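Local structure of 3-dehydroquinate dehydratase (Thermus thermophilus, 2UYG) at the interface of chains A and B. The protein catalyses the trans-dehydration of 3-dehydroquinate to 3-dehydroshikimate in the shikimate pathway towards chorismate, as a type II dehydroquinase that assembles into a dodecamer. Sequence-based numbering; all coordinates share one arbitrary frame. Chains: chain A/B, 3-dehydroquinate dehydratase.

Contact 1: the interface of chains A and B. Residues chain A 113, 116-117, 122; chain B 102, 104, 111.
B:Asn102 and B:Arg111 each reach across to a backbone carbonyl of chain A, and B:His104 packs between them; this is a mixed polar and packed stretch of a two-fold subunit interface in the type II dehydroquinase dodecamer.

Two hydrogen bonds cross the boundary here. The carboxamide nitrogen ND2 of B:Asn102 gives a fairly straight bond, 162° at the hydrogen, to the carbonyl O of A:Ala116 at 2.9 Å. CG of B:Asn102 stands anti to its backbone N (chi1 -178°), which carries the amide out to chain A. The acceptor lies close to the amide plane, although the donor is tilted from the plane of the carbonyl. The other end of the same amide works inside chain B: OD1 of B:Asn102 accepts the backbone N of B:His104 at 3.1 Å, which should fix which way round the amide sits. An alanine in place of B:Asn102 would probably leave the carbonyl of A:Ala116 without this mate and let the turn carrying B:His104 shift more freely.

At the other end, NH2 of the B:Arg111 guanidinium donates to the carbonyl O of A:Ser113 over 2.8 Å. The oxygen lies at the guanidinium edge, in plane, but the bond is bent, 130° at the hydrogen, and the donor stands above the carbonyl plane. Within chain A, OG of A:Ser113 accepts the backbone N of A:Ala116 at 3.0 Å, tying together the two residues whose carbonyls are gripped.

The remaining contacts are packing. CB of A:Ala116 touches the B:His104 imidazole at CG, 3.9 Å away. The A:Pro117 ring packs over both B:His104 and B:Arg111: its CG lies 3.3 Å from the carbonyl O of B:His104 and 3.7 Å from NH1 of B:Arg111, whose side chain it crosses at about a right angle. A:Ile122, on strand 121-124, adds a looser contact, CG2 facing ND1 of B:His104.

Contact 2: the interface of chains A and B. Residues chain A 126, 129, 133; chain B 137, 140-141.
B:Tyr137 lays one face of its phenol ring against the rim of A:Phe126, and with A:Leu129 these residues make an apolar patch between two subunits of the type II dehydroquinase. CD2 of A:Phe126 sits over the centre of the tyrosine ring, 3.4 Å above its plane, and is 3.5 Å from CG of B:Tyr137. In return, CZ of B:Tyr137 lies in the plane of the phenylalanine ring. The rings are steeply tilted against each other, the rim of A:Phe126 set over the face of B:Tyr137, and do not form a parallel stack. CG of B:Tyr137 stands anti to its backbone N (chi1 168°), which swings the ring across to chain A.

A:Leu129 comes in at the edge of that ring. Its CB lies in the ring plane, and CD1 approaches CD1 of B:Tyr137 to 3.7 Å. The other branch, CD2, turns towards B:Glu140 and rests 3.8 Å from CD of its carboxylate. Here the carboxylate meets a methyl group across the contact; no polar atom on either side lies near enough to the other chain's polar atoms to bond.

A:Leu133 supports both aromatics. Its CD2 touches CB of B:Tyr137 at 3.8 Å, while CD1 lies over a face of the A:Phe126 ring, towards the rim. On the far side of the tyrosine ring from A:Phe126, OG1 of B:Thr141 stands off-centre and donates a hydrogen bond to the backbone O of B:Tyr137 at 3.1 Å. The phenol is thus flanked on both faces, which should limit its rotation.

In the fold, A:Phe126 belongs to the loop between strand 121-124 and helix 129-140; the first turns of that helix in chain A, bearing A:Leu129 and A:Leu133, face the end of the same helix in chain B, where B:Tyr137 and B:Glu140 sit and B:Thr141 follows.

Contact 1: the interface of chains A and B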
loop_
_atom_site.group_PDB
_atom_site.type_symbol
_atom_site.label_atom_id
_atom_site.label_comp_id
_atom_site.label_asym_id
_atom_site.label_seq_id
_atom_site.Cartn_x
_atom_site.Cartn_y
_atom_site.Cartn_z
ATOM N N SER A 113 0.446 15.283 9.921
ATOM C CA SER A 113 1.009 16.617 10.006
ATOM C C SER A 113 2.482 16.504 9.751
ATOM O O SER A 113 3.210 15.894 10.569
ATOM C CB SER A 113 0.842 17.301 11.325
ATOM O OG SER A 113 1.809 18.404 11.339
ATOM N N ALA A 116 4.523 18.603 12.539
ATOM C CA ALA A 116 4.430 18.309 13.981
ATOM C C ALA A 116 5.690 17.647 14.552
ATOM O O ALA A 116 6.015 17.923 15.727
ATOM C CB ALA A 116 3.082 17.506 14.366
ATOM N N PRO A 117 6.406 16.801 13.785
ATOM C CA PRO A 117 7.648 16.198 14.290
ATOM C C PRO A 117 8.667 17.171 14.815
ATOM O O PRO A 117 9.432 16.721 15.672
ATOM C CB PRO A 117 8.196 15.384 13.090
ATOM C CG PRO A 117 6.940 15.031 12.308
ATOM C CD PRO A 117 6.020 16.213 12.493
ATOM N N ILE A 122 1.675 19.633 20.198
ATOM C CA ILE A 122 0.525 19.878 19.381
ATOM C C ILE A 122 -0.736 19.956 20.173
ATOM O O ILE A 122 -0.968 19.174 21.106
ATOM C CB ILE A 122 0.465 18.858 18.142
ATOM C CG1 ILE A 122 -0.807 19.027 17.303
ATOM C CG2 ILE A 122 0.697 17.466 18.544
ATOM C CD1 ILE A 122 -0.607 18.507 15.861
ATOM N N ASN B 102 5.439 13.867 22.295
ATOM C CA ASN B 102 5.001 14.291 20.961
ATOM C C ASN B 102 4.975 12.997 20.172
ATOM O O ASN B 102 6.005 12.449 19.799
ATOM C CB ASN B 102 5.997 15.321 20.331
ATOM C CG ASN B 102 5.521 15.819 18.947
ATOM O OD1 ASN B 102 4.646 15.200 18.318
ATOM N ND2 ASN B 102 6.122 16.888 18.460
ATOM N N HIS B 104 4.283 12.407 17.126
ATOM C CA HIS B 104 4.767 12.528 15.765
ATOM C C HIS B 104 6.305 12.531 15.620
ATOM O O HIS B 104 6.825 12.530 14.507
ATOM C CB HIS B 104 4.113 13.714 15.069
ATOM C CG HIS B 104 2.624 13.701 15.172
ATOM N ND1 HIS B 104 1.949 14.146 16.291
ATOM C CD2 HIS B 104 1.668 13.228 14.324
ATOM C CE1 HIS B 104 0.647 14.012 16.104
ATOM N NE2 HIS B 104 0.454 13.434 14.926
ATOM N N ARG B 111 1.975 7.471 15.611
ATOM C CA ARG B 111 1.385 8.665 14.986
ATOM C C ARG B 111 -0.086 8.451 14.801
ATOM O O ARG B 111 -0.779 9.410 14.655
ATOM C CB ARG B 111 2.064 9.032 13.633
ATOM C CG ARG B 111 3.642 9.148 13.734
ATOM C CD ARG B 111 4.349 9.801 12.533
ATOM N NE ARG B 111 3.770 11.143 12.339
ATOM C CZ ARG B 111 4.263 12.110 11.550
ATOM N NH1 ARG B 111 5.384 11.960 10.878
ATOM N NH2 ARG B 111 3.602 13.245 11.466
#

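Contact 2: the interface of chains A and B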
loop_
_atom_site.group_PDB
_atom_site.type_symbol
_atom_site.label_atom_id
_atom_site.label_comp_id
_atom_site.label_asym_id
_atom_site.label_seq_id
_atom_site.Cartn_x
_atom_site.Cartn_y
_atom_site.Cartn_z
ATOM N N PHE A 126 -9.869 22.366 20.124
ATOM C CA PHE A 126 -10.465 23.194 21.139
ATOM C C PHE A 126 -10.935 24.510 20.607
ATOM O O PHE A 126 -11.163 25.407 21.371
ATOM C CB PHE A 126 -9.446 23.377 22.307
ATOM C CG PHE A 126 -8.868 22.104 22.755
ATOM C CD1 PHE A 126 -7.605 21.749 22.424
ATOM C CD2 PHE A 126 -9.629 21.209 23.422
ATOM C CE1 PHE A 126 -7.084 20.514 22.761
ATOM C CE2 PHE A 126 -9.151 20.026 23.783
ATOM C CZ PHE A 126 -7.854 19.623 23.413
ATOM N N LEU A 129 -9.580 28.243 21.920
ATOM C CA LEU A 129 -8.889 27.777 23.104
ATOM C C LEU A 129 -7.663 26.925 22.819
ATOM O O LEU A 129 -6.880 26.738 23.713
ATOM C CB LEU A 129 -9.910 26.996 23.967
ATOM C CG LEU A 129 -10.945 27.930 24.587
ATOM C CD1 LEU A 129 -12.083 27.108 25.099
ATOM C CD2 LEU A 129 -10.339 28.754 25.735
ATOM N N LEU A 133 -4.386 27.425 25.217
ATOM C CA LEU A 133 -3.595 26.414 25.869
ATOM C C LEU A 133 -2.106 26.458 25.484
ATOM O O LEU A 133 -1.204 26.154 26.353
ATOM C CB LEU A 133 -4.107 24.983 25.611
ATOM C CG LEU A 133 -5.553 24.488 25.719
ATOM C CD1 LEU A 133 -5.638 22.950 25.776
ATOM C CD2 LEU A 133 -6.476 25.129 26.656
ATOM N N TYR B 137 -8.621 23.907 29.422
ATOM C CA TYR B 137 -9.730 23.882 28.450
ATOM C C TYR B 137 -11.099 23.562 29.178
ATOM O O TYR B 137 -12.120 24.260 29.080
ATOM C CB TYR B 137 -9.437 22.852 27.330
ATOM C CG TYR B 137 -10.661 22.598 26.506
ATOM C CD1 TYR B 137 -11.146 23.563 25.600
ATOM C CD2 TYR B 137 -11.376 21.424 26.655
ATOM C CE1 TYR B 137 -12.265 23.361 24.899
ATOM C CE2 TYR B 137 -12.566 21.194 25.897
ATOM C CZ TYR B 137 -13.004 22.148 25.078
ATOM O OH TYR B 137 -14.138 21.867 24.367
ATOM N N GLU B 140 -12.762 26.296 31.372
ATOM C CA GLU B 140 -13.479 27.289 30.613
ATOM C C GLU B 140 -14.801 26.721 30.035
ATOM O O GLU B 140 -15.743 27.443 29.892
ATOM C CB GLU B 140 -12.580 27.868 29.532
ATOM C CG GLU B 140 -13.236 29.091 28.917
ATOM C CD GLU B 140 -12.299 30.227 28.657
ATOM O OE1 GLU B 140 -11.230 30.282 29.313
ATOM O OE2 GLU B 140 -12.645 31.040 27.774
ATOM N N THR B 141 -14.883 25.437 29.717
ATOM C CA THR B 141 -16.067 24.866 29.083
ATOM C C THR B 141 -17.076 24.133 29.981
ATOM O O THR B 141 -16.828 23.529 31.064
ATOM C CB THR B 141 -15.619 23.867 27.988
ATOM O OG1 THR B 141 -14.605 24.465 27.194
ATOM C CG2 THR B 141 -16.761 23.594 26.902
#

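About 20 Å separates the C-alpha centres of contact 1 and contact 2, and no residue belongs to both. In chain A they are joined by one stretch: strand 121-124, which reaches contact 1, leads through a short loop into helix 129-140 of contact 2. Contact 1 combines hydrogen bonds with packing, whereas contact 2 is apolar across the boundary, and the two-fold symmetry repeats each with the chains exchanged. The centres lie about 9 Å and 10 Å, respectively, from A:His99, the predicted proton donor, so this interface, one of those in the dodecamer, may help support the surroundings of the active site.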